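Arginyl-trna synthetase (Thermus thermophilus, PDB 1IQ0) probably catalyses the ATP-dependent attachment of L-arginine to tRNA(Arg), releasing AMP and diphosphate, as a monomeric class I aminoacyl-tRNA synthetase. Local coordinates at residues 116-121 against 225-230; 154-159 against 214-219; 482-487 against 568-573. All blocks are in the same frame, centred on the assembly; numbering follows the deposited sequence.

Contact 1: 116-121 against 225-230; sequences KELHVG and ATMHAL
While Leu118 reaches across to Thr226 and Met227, the imidazole of the next residue, His119, stays on its own side: Gly121 C lies in its plane at the edge, and the ring stacks with that of His122. Both histidines belong to the HIGH region, the ATP-binding signature of class I synthetases. His119 takes no part across the contact; of 116-121, only the side chain of Leu118 reaches 225-230, although Lys116 O accepts a hydrogen bond from Gln223 earlier in the same helix. The tip of the leucine's CD1 branch does the touching. It stands 4.2 Å from Thr226 CG2 and 4.4 Å from Met227 CG, a loose apolar fit with no direct hydrogen bond between the segments. Thr226 turns its two branches to separate tasks: with chi1 at -54° the methyl CG2 lies opposite the backbone N and faces the leucine, while OG1 sits beside that N. A water joins the polar sides, accepting from Leu118 N at 3.2 Å and donating to Thr226 OG1 at 2.6 Å. The same hydroxyl also bonds Lys175 and Asp406, and Leu118 makes a backbone bond with Val405, the first residue of helix 405-423, whose side chain also packs on Leu118 and Thr226. Thr226 OG1 is thus a buried polar atom with three partners; since the water and Lys175 both donate to it, its own proton is probably turned to the Asp406 carboxylate. The contact therefore ties the loop part of the HIGH region to helix 213-229 by a greasy tip and a bridging water, with Lys175 and Asp406 probably fixing the rotation of the hydroxyl that holds this water.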
loop_
_atom_site.group_PDB
_atom_site.type_symbol
_atom_site.label_atom_id
_atom_site.label_comp_id
_atom_site.label_asym_id
_atom_site.label_seq_id
_atom_site.Cartn_x
_atom_site.Cartn_y
_atom_site.Cartn_z
ATOM N N LYS A 116 18.013 -15.314 4.386
ATOM C CA LYS A 116 17.584 -16.308 3.392
ATOM C C LYS A 116 16.590 -15.678 2.411
ATOM O O LYS A 116 16.177 -14.535 2.596
ATOM C CB LYS A 116 16.952 -17.526 4.084
ATOM C CG LYS A 116 15.665 -17.248 4.862
ATOM C CD LYS A 116 15.307 -18.460 5.720
ATOM C CE LYS A 116 13.810 -18.574 5.989
ATOM N NZ LYS A 116 13.249 -17.418 6.716
ATOM N N GLU A 117 16.206 -16.422 1.373
ATOM C CA GLU A 117 15.284 -15.906 0.355
ATOM C C GLU A 117 13.911 -15.559 0.915
ATOM O O GLU A 117 13.455 -16.165 1.877
ATOM C CB GLU A 117 15.125 -16.914 -0.798
ATOM C CG GLU A 117 14.289 -18.146 -0.460
ATOM C CD GLU A 117 15.038 -19.177 0.380
ATOM O OE1 GLU A 117 14.387 -20.130 0.859
ATOM O OE2 GLU A 117 16.269 -19.042 0.557
ATOM N N LEU A 118 13.246 -14.587 0.303
ATOM C CA LEU A 118 11.913 -14.176 0.746
ATOM C C LEU A 118 10.893 -15.279 0.473
ATOM O O LEU A 118 11.039 -16.045 -0.477
ATOM C CB LEU A 118 11.465 -12.908 0.018
ATOM C CG LEU A 118 12.428 -11.738 -0.210
ATOM C CD1 LEU A 118 11.582 -10.487 -0.399
ATOM C CD2 LEU A 118 13.387 -11.542 0.951
ATOM N N HIS A 119 9.866 -15.355 1.313
ATOM C CA HIS A 119 8.816 -16.351 1.160
ATOM C C HIS A 119 7.462 -15.663 0.940
ATOM O O HIS A 119 7.345 -14.451 1.112
ATOM C CB HIS A 119 8.779 -17.278 2.384
ATOM C CG HIS A 119 8.415 -16.593 3.664
ATOM N ND1 HIS A 119 9.070 -16.844 4.852
ATOM C CD2 HIS A 119 7.449 -15.688 3.954
ATOM C CE1 HIS A 119 8.525 -16.121 5.816
ATOM N NE2 HIS A 119 7.539 -15.411 5.297
ATOM N N VAL A 120 6.446 -16.437 0.569
ATOM C CA VAL A 120 5.122 -15.887 0.279
ATOM C C VAL A 120 4.566 -14.920 1.313
ATOM O O VAL A 120 3.866 -13.973 0.958
ATOM C CB VAL A 120 4.080 -17.008 0.053
ATOM C CG1 VAL A 120 4.522 -17.897 -1.096
ATOM C CG2 VAL A 120 3.901 -17.817 1.321
ATOM N N GLY A 121 4.870 -15.151 2.587
ATOM C CA GLY A 121 4.380 -14.262 3.623
ATOM C C GLY A 121 4.860 -12.836 3.417
ATOM O O GLY A 121 4.175 -11.875 3.776
ATOM N N ALA A 225 17.005 -8.345 -5.280
ATOM C CA ALA A 225 16.689 -8.649 -6.674
ATOM C C ALA A 225 15.210 -9.042 -6.742
ATOM O O ALA A 225 14.512 -8.728 -7.708
ATOM C CB ALA A 225 17.569 -9.784 -7.185
ATOM N N THR A 226 14.740 -9.722 -5.700
ATOM C CA THR A 226 13.348 -10.148 -5.614
ATOM C C THR A 226 12.444 -8.923 -5.393
ATOM O O THR A 226 11.380 -8.801 -6.006
ATOM C CB THR A 226 13.152 -11.141 -4.450
ATOM O OG1 THR A 226 14.083 -12.219 -4.586
ATOM C CG2 THR A 226 11.733 -11.699 -4.447
ATOM N N MET A 227 12.877 -8.020 -4.516
ATOM C CA MET A 227 12.118 -6.803 -4.227
ATOM C C MET A 227 11.947 -6.015 -5.522
ATOM O O MET A 227 10.867 -5.508 -5.818
ATOM C CB MET A 227 12.867 -5.944 -3.207
ATOM C CG MET A 227 12.978 -6.561 -1.819
ATOM S SD MET A 227 14.137 -5.652 -0.758
ATOM C CE MET A 227 14.671 -6.986 0.381
ATOM N N HIS A 228 13.034 -5.920 -6.282
ATOM C CA HIS A 228 13.046 -5.212 -7.553
ATOM C C HIS A 228 12.094 -5.866 -8.560
ATOM O O HIS A 228 11.353 -5.175 -9.256
ATOM C CB HIS A 228 14.465 -5.197 -8.128
ATOM C CG HIS A 228 14.575 -4.473 -9.433
ATOM N ND1 HIS A 228 14.483 -3.099 -9.534
ATOM C CD2 HIS A 228 14.724 -4.934 -10.699
ATOM C CE1 HIS A 228 14.568 -2.748 -10.804
ATOM N NE2 HIS A 228 14.715 -3.841 -11.531
ATOM N N ALA A 229 12.109 -7.193 -8.630
ATOM C CA ALA A 229 11.242 -7.910 -9.564
ATOM C C ALA A 229 9.778 -7.751 -9.185
ATOM O O ALA A 229 8.897 -7.951 -10.015
ATOM C CB ALA A 229 11.610 -9.391 -9.602
ATOM N N LEU A 230 9.514 -7.406 -7.926
ATOM C CA LEU A 230 8.140 -7.213 -7.480
ATOM C C LEU A 230 7.701 -5.780 -7.744
ATOM O O LEU A 230 6.595 -5.389 -7.399
ATOM C CB LEU A 230 8.011 -7.533 -5.991
ATOM C CG LEU A 230 8.085 -9.018 -5.630
ATOM C CD1 LEU A 230 8.095 -9.175 -4.114
ATOM C CD2 LEU A 230 6.893 -9.756 -6.240
HETATM O O HOH W 1 14.535 -13.730 -2.488
#

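Contact 2: 154-159 against 214-219; sequences RQAAET and EEVNRI
Thr159 OG1 donates to Ala156 O, one turn back in its own helix, at 3.3 Å, and the same oxygen meets Ile219 of helix 213-229. The bond is bent at the acceptor, with a C=O...donor angle of 122° and the donor tilted 32° from the carbonyl plane. A chi1 of 73° makes it possible, tucking OG1 between the backbone N and the carbonyl carbon, where it can look back along the helix. Ile219 comes to this hydroxyl with its CD1 methyl, 3.9 Å from Thr159 OG1, at the end of an extended CG1 arm; the two side chains cross obliquely. One turn earlier in both helices, Ala156 CB stands 4.5 Å from Val216 CG2, and the same pair marks the closest backbone approach, 7.1 Å between Ala156 CA and Val216 CA. Putting an alanine at Thr159 removes OG1 and CG2, and would probably leave Ala156 O without its side-chain donor and open a gap beside the Ile219 methyl. Other parts of the catalytic domain close round the pair: Leu207 packs on Ala156, Tyr184 and Asn115 on Thr159, and Pro114 and Trp239 on Val216. Pro114 and Asn115 belong to the HIGH region, so the helix pair lies against part of that motif. Across the interface the chemistry is nearly all methyl against methyl or methyl against hydroxyl. With the threonine's proton spent on its own helix, the hydroxyl can lie against a hydrocarbon group while still buried, and the two helices meet without any hydrogen bond directly between them.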
loop_
_atom_site.group_PDB
_atom_site.type_symbol
_atom_site.label_atom_id
_atom_site.label_comp_id
_atom_site.label_asym_id
_atom_site.label_seq_id
_atom_site.Cartn_x
_atom_site.Cartn_y
_atom_site.Cartn_z
ATOM N N ARG A 154 19.561 -12.770 15.522
ATOM C CA ARG A 154 19.913 -14.171 15.689
ATOM C C ARG A 154 19.675 -14.947 14.396
ATOM O O ARG A 154 20.421 -15.873 14.081
ATOM C CB ARG A 154 19.097 -14.803 16.820
ATOM C CG ARG A 154 19.355 -16.300 16.971
ATOM C CD ARG A 154 18.570 -16.927 18.112
ATOM N NE ARG A 154 19.371 -17.064 19.326
ATOM C CZ ARG A 154 19.728 -16.050 20.105
ATOM N NH1 ARG A 154 19.354 -14.816 19.799
ATOM N NH2 ARG A 154 20.456 -16.268 21.193
ATOM N N GLN A 155 18.640 -14.576 13.643
ATOM C CA GLN A 155 18.353 -15.278 12.394
ATOM C C GLN A 155 19.512 -15.152 11.411
ATOM O O GLN A 155 19.857 -16.119 10.729
ATOM C CB GLN A 155 17.054 -14.764 11.767
ATOM C CG GLN A 155 15.823 -15.088 12.603
ATOM C CD GLN A 155 15.777 -16.553 13.024
ATOM O OE1 GLN A 155 15.687 -17.454 12.187
ATOM N NE2 GLN A 155 15.849 -16.795 14.333
ATOM N N ALA A 156 20.117 -13.971 11.344
ATOM C CA ALA A 156 21.255 -13.757 10.455
ATOM C C ALA A 156 22.470 -14.501 11.017
ATOM O O ALA A 156 23.305 -15.016 10.269
ATOM C CB ALA A 156 21.566 -12.272 10.340
ATOM N N ALA A 157 22.578 -14.549 12.338
ATOM C CA ALA A 157 23.699 -15.245 12.955
ATOM C C ALA A 157 23.612 -16.735 12.637
ATOM O O ALA A 157 24.617 -17.372 12.342
ATOM C CB ALA A 157 23.693 -15.033 14.475
ATOM N N GLU A 158 22.406 -17.290 12.684
ATOM C CA GLU A 158 22.254 -18.710 12.411
ATOM C C GLU A 158 22.664 -19.099 11.008
ATOM O O GLU A 158 23.304 -20.132 10.827
ATOM C CB GLU A 158 20.822 -19.172 12.669
ATOM C CG GLU A 158 20.404 -19.043 14.109
ATOM C CD GLU A 158 19.140 -19.817 14.421
ATOM O OE1 GLU A 158 18.185 -19.767 13.617
ATOM O OE2 GLU A 158 19.099 -20.470 15.480
ATOM N N THR A 159 22.322 -18.287 10.008
ATOM C CA THR A 159 22.700 -18.668 8.655
ATOM C C THR A 159 24.196 -18.501 8.444
ATOM O O THR A 159 24.825 -19.354 7.823
ATOM C CB THR A 159 21.934 -17.875 7.563
ATOM O OG1 THR A 159 22.421 -16.533 7.500
ATOM C CG2 THR A 159 20.464 -17.856 7.867
ATOM N N GLU A 214 29.352 -7.127 5.914
ATOM C CA GLU A 214 29.530 -7.475 4.505
ATOM C C GLU A 214 28.906 -8.822 4.192
ATOM O O GLU A 214 28.255 -8.985 3.158
ATOM C CB GLU A 214 31.014 -7.484 4.128
ATOM C CG GLU A 214 31.700 -6.152 4.372
ATOM C CD GLU A 214 30.872 -4.985 3.874
ATOM O OE1 GLU A 214 30.594 -4.931 2.656
ATOM O OE2 GLU A 214 30.490 -4.126 4.701
ATOM N N GLU A 215 29.098 -9.788 5.086
ATOM C CA GLU A 215 28.517 -11.108 4.884
ATOM C C GLU A 215 26.989 -11.018 4.807
ATOM O O GLU A 215 26.362 -11.714 4.013
ATOM C CB GLU A 215 28.929 -12.058 6.016
ATOM C CG GLU A 215 30.368 -12.569 5.906
ATOM C CD GLU A 215 31.409 -11.596 6.447
ATOM O OE1 GLU A 215 31.079 -10.418 6.705
ATOM O OE2 GLU A 215 32.574 -12.015 6.610
ATOM N N VAL A 216 26.395 -10.163 5.639
ATOM C CA VAL A 216 24.949 -9.984 5.645
ATOM C C VAL A 216 24.522 -9.268 4.368
ATOM O O VAL A 216 23.528 -9.633 3.736
ATOM C CB VAL A 216 24.490 -9.136 6.863
ATOM C CG1 VAL A 216 23.020 -8.732 6.698
ATOM C CG2 VAL A 216 24.676 -9.928 8.158
ATOM N N ASN A 217 25.286 -8.247 3.990
ATOM C CA ASN A 217 24.984 -7.468 2.797
ATOM C C ASN A 217 24.881 -8.343 1.547
ATOM O O ASN A 217 24.068 -8.061 0.668
ATOM C CB ASN A 217 26.048 -6.391 2.589
ATOM C CG ASN A 217 25.620 -5.338 1.586
ATOM O OD1 ASN A 217 26.333 -5.052 0.624
ATOM N ND2 ASN A 217 24.456 -4.749 1.809
ATOM N N ARG A 218 25.692 -9.400 1.468
ATOM C CA ARG A 218 25.657 -10.294 0.306
ATOM C C ARG A 218 24.283 -10.926 0.167
ATOM O O ARG A 218 23.757 -11.052 -0.937
ATOM C CB ARG A 218 26.695 -11.418 0.419
ATOM C CG ARG A 218 28.137 -10.964 0.334
ATOM C CD ARG A 218 29.084 -12.161 0.248
ATOM N NE ARG A 218 28.909 -12.921 -0.993
ATOM C CZ ARG A 218 29.665 -13.956 -1.353
ATOM N NH1 ARG A 218 30.656 -14.365 -0.569
ATOM N NH2 ARG A 218 29.438 -14.578 -2.503
ATOM N N ILE A 219 23.710 -11.329 1.295
ATOM C CA ILE A 219 22.393 -11.939 1.287
ATOM C C ILE A 219 21.349 -10.889 0.921
ATOM O O ILE A 219 20.472 -11.149 0.096
ATOM C CB ILE A 219 22.064 -12.553 2.666
ATOM C CG1 ILE A 219 23.116 -13.615 3.015
ATOM C CG2 ILE A 219 20.665 -13.159 2.653
ATOM C CD1 ILE A 219 22.850 -14.347 4.327
#

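Contact 3: 482-487 against 568-573; sequences SILRKA and SLVQSL
Two helices of the DALR anticodon-binding domain meet here, 470-487 and 562-583, the latter the last helix of the chain. Their short segments pass 9.9 Å apart at the axes and run broadly antiparallel, at 136°. Leu484 carries the contact, spreading its two methyls over neighbouring residues of the other helix. CD2 comes to 3.7 Å from Val570 CG1, the two side chains sliding past each other in opposite directions. CD1 lies 3.9 Å from Gln571 CA, so this branch rests on the backbone of the facing helix. Gln571 is crossed at about a right angle and offers only the root of its side chain, with CB 4.1 Å from Leu484 CD2. Val570 presents CG1 because that methyl stands opposite its backbone N (chi1 166°), and Ile483 adds a looser approach from CB, 4.4 Å from the same Val570 CG1. Trp490, in the loop beyond the first helix, packs on both Leu484 and Gln571, while Trp539 of helix 525-544 covers Ile483. Apolar helix-to-helix packing of this kind is what builds the mainly helical bundle typical of class Ia anticodon-binding domains.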
loop_
_atom_site.group_PDB
_atom_site.type_symbol
_atom_site.label_atom_id
_atom_site.label_comp_id
_atom_site.label_asym_id
_atom_site.label_seq_id
_atom_site.Cartn_x
_atom_site.Cartn_y
_atom_site.Cartn_z
ATOM N N SER A 482 -5.785 -0.478 -27.984
ATOM C CA SER A 482 -5.718 -0.960 -29.364
ATOM C C SER A 482 -6.646 -0.145 -30.273
ATOM O O SER A 482 -6.331 0.093 -31.435
ATOM C CB SER A 482 -6.087 -2.448 -29.443
ATOM O OG SER A 482 -7.475 -2.637 -29.233
ATOM N N ILE A 483 -7.783 0.282 -29.735
ATOM C CA ILE A 483 -8.745 1.089 -30.488
ATOM C C ILE A 483 -8.119 2.443 -30.857
ATOM O O ILE A 483 -8.233 2.906 -31.993
ATOM C CB ILE A 483 -10.034 1.338 -29.657
ATOM C CG1 ILE A 483 -10.718 0.005 -29.346
ATOM C CG2 ILE A 483 -10.980 2.277 -30.416
ATOM C CD1 ILE A 483 -11.908 0.120 -28.380
ATOM N N LEU A 484 -7.460 3.070 -29.889
ATOM C CA LEU A 484 -6.806 4.359 -30.105
ATOM C C LEU A 484 -5.681 4.213 -31.131
ATOM O O LEU A 484 -5.401 5.118 -31.913
ATOM C CB LEU A 484 -6.219 4.876 -28.790
ATOM C CG LEU A 484 -7.144 5.007 -27.573
ATOM C CD1 LEU A 484 -6.329 5.501 -26.382
ATOM C CD2 LEU A 484 -8.278 5.972 -27.872
ATOM N N ARG A 485 -5.036 3.058 -31.114
ATOM C CA ARG A 485 -3.938 2.778 -32.025
ATOM C C ARG A 485 -4.459 2.788 -33.467
ATOM O O ARG A 485 -3.863 3.399 -34.358
ATOM C CB ARG A 485 -3.356 1.411 -31.672
ATOM C CG ARG A 485 -1.974 1.101 -32.206
ATOM C CD ARG A 485 -1.556 -0.287 -31.707
ATOM N NE ARG A 485 -1.688 -0.395 -30.252
ATOM C CZ ARG A 485 -2.206 -1.442 -29.611
ATOM N NH1 ARG A 485 -2.649 -2.495 -30.288
ATOM N NH2 ARG A 485 -2.289 -1.438 -28.286
ATOM N N LYS A 486 -5.588 2.118 -33.677
ATOM C CA LYS A 486 -6.210 2.021 -34.995
ATOM C C LYS A 486 -6.857 3.317 -35.476
ATOM O O LYS A 486 -6.941 3.563 -36.681
ATOM C CB LYS A 486 -7.257 0.900 -34.984
ATOM C CG LYS A 486 -6.647 -0.484 -34.840
ATOM C CD LYS A 486 -7.648 -1.518 -34.352
ATOM C CE LYS A 486 -6.946 -2.853 -34.125
ATOM N NZ LYS A 486 -7.814 -3.884 -33.496
ATOM N N ALA A 487 -7.303 4.145 -34.537
ATOM C CA ALA A 487 -7.972 5.398 -34.872
ATOM C C ALA A 487 -7.056 6.513 -35.343
ATOM O O ALA A 487 -7.433 7.303 -36.209
ATOM C CB ALA A 487 -8.788 5.888 -33.672
ATOM N N SER A 568 -12.409 9.913 -27.240
ATOM C CA SER A 568 -11.953 10.646 -26.055
ATOM C C SER A 568 -12.350 9.904 -24.781
ATOM O O SER A 568 -11.609 9.895 -23.798
ATOM C CB SER A 568 -12.536 12.061 -26.030
ATOM O OG SER A 568 -11.988 12.852 -27.070
ATOM N N LEU A 569 -13.520 9.274 -24.801
ATOM C CA LEU A 569 -13.979 8.517 -23.645
ATOM C C LEU A 569 -13.107 7.272 -23.488
ATOM O O LEU A 569 -12.746 6.887 -22.374
ATOM C CB LEU A 569 -15.437 8.111 -23.828
ATOM C CG LEU A 569 -16.128 7.420 -22.656
ATOM C CD1 LEU A 569 -16.050 8.308 -21.414
ATOM C CD2 LEU A 569 -17.583 7.139 -23.028
ATOM N N VAL A 570 -12.774 6.644 -24.615
ATOM C CA VAL A 570 -11.930 5.457 -24.610
ATOM C C VAL A 570 -10.540 5.839 -24.099
ATOM O O VAL A 570 -9.922 5.099 -23.338
ATOM C CB VAL A 570 -11.818 4.850 -26.036
ATOM C CG1 VAL A 570 -10.678 3.836 -26.091
ATOM C CG2 VAL A 570 -13.143 4.167 -26.414
ATOM N N GLN A 571 -10.066 7.010 -24.510
ATOM C CA GLN A 571 -8.762 7.494 -24.094
ATOM C C GLN A 571 -8.754 7.762 -22.592
ATOM O O GLN A 571 -7.809 7.396 -21.891
ATOM C CB GLN A 571 -8.399 8.777 -24.848
ATOM C CG GLN A 571 -7.049 9.348 -24.428
ATOM C CD GLN A 571 -6.653 10.565 -25.232
ATOM O OE1 GLN A 571 -7.357 11.576 -25.236
ATOM N NE2 GLN A 571 -5.523 10.477 -25.923
ATOM N N SER A 572 -9.805 8.408 -22.101
ATOM C CA SER A 572 -9.895 8.694 -20.674
ATOM C C SER A 572 -9.897 7.382 -19.875
ATOM O O SER A 572 -9.282 7.290 -18.809
ATOM C CB SER A 572 -11.161 9.499 -20.371
ATOM O OG SER A 572 -11.379 9.606 -18.976
ATOM N N LEU A 573 -10.590 6.371 -20.389
ATOM C CA LEU A 573 -10.632 5.080 -19.709
ATOM C C LEU A 573 -9.271 4.382 -19.702
ATOM O O LEU A 573 -8.873 3.818 -18.686
ATOM C CB LEU A 573 -11.652 4.135 -20.355
ATOM C CG LEU A 573 -11.441 2.771 -19.683
ATOM C CD1 LEU A 573 -12.542 2.501 -18.688
ATOM C CD2 LEU A 573 -11.318 1.688 -20.720
#

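How the contacts relate
Contacts 1 and 2 are neighbours in the catalytic domain, their centres 16 Å apart, and they share helix 213-229. Contact 2 is nested along the chain within the loop that contact 1 closes. They also touch directly, Lys116 N lying 3.8 Å from Ile219 CG2, so helix 213-229 lies along the HIGH region, meeting it at Lys116 as well as at Leu118. Contact 3 follows both in sequence, in the anticodon-binding domain: its centre is about 36 Å from that of contact 1 and about 51 Å from that of contact 2, on the opposite side of the chain's centre from the latter. The arrangement reflects a synthetase with separate modules for catalysis and, probably, for anticodon binding.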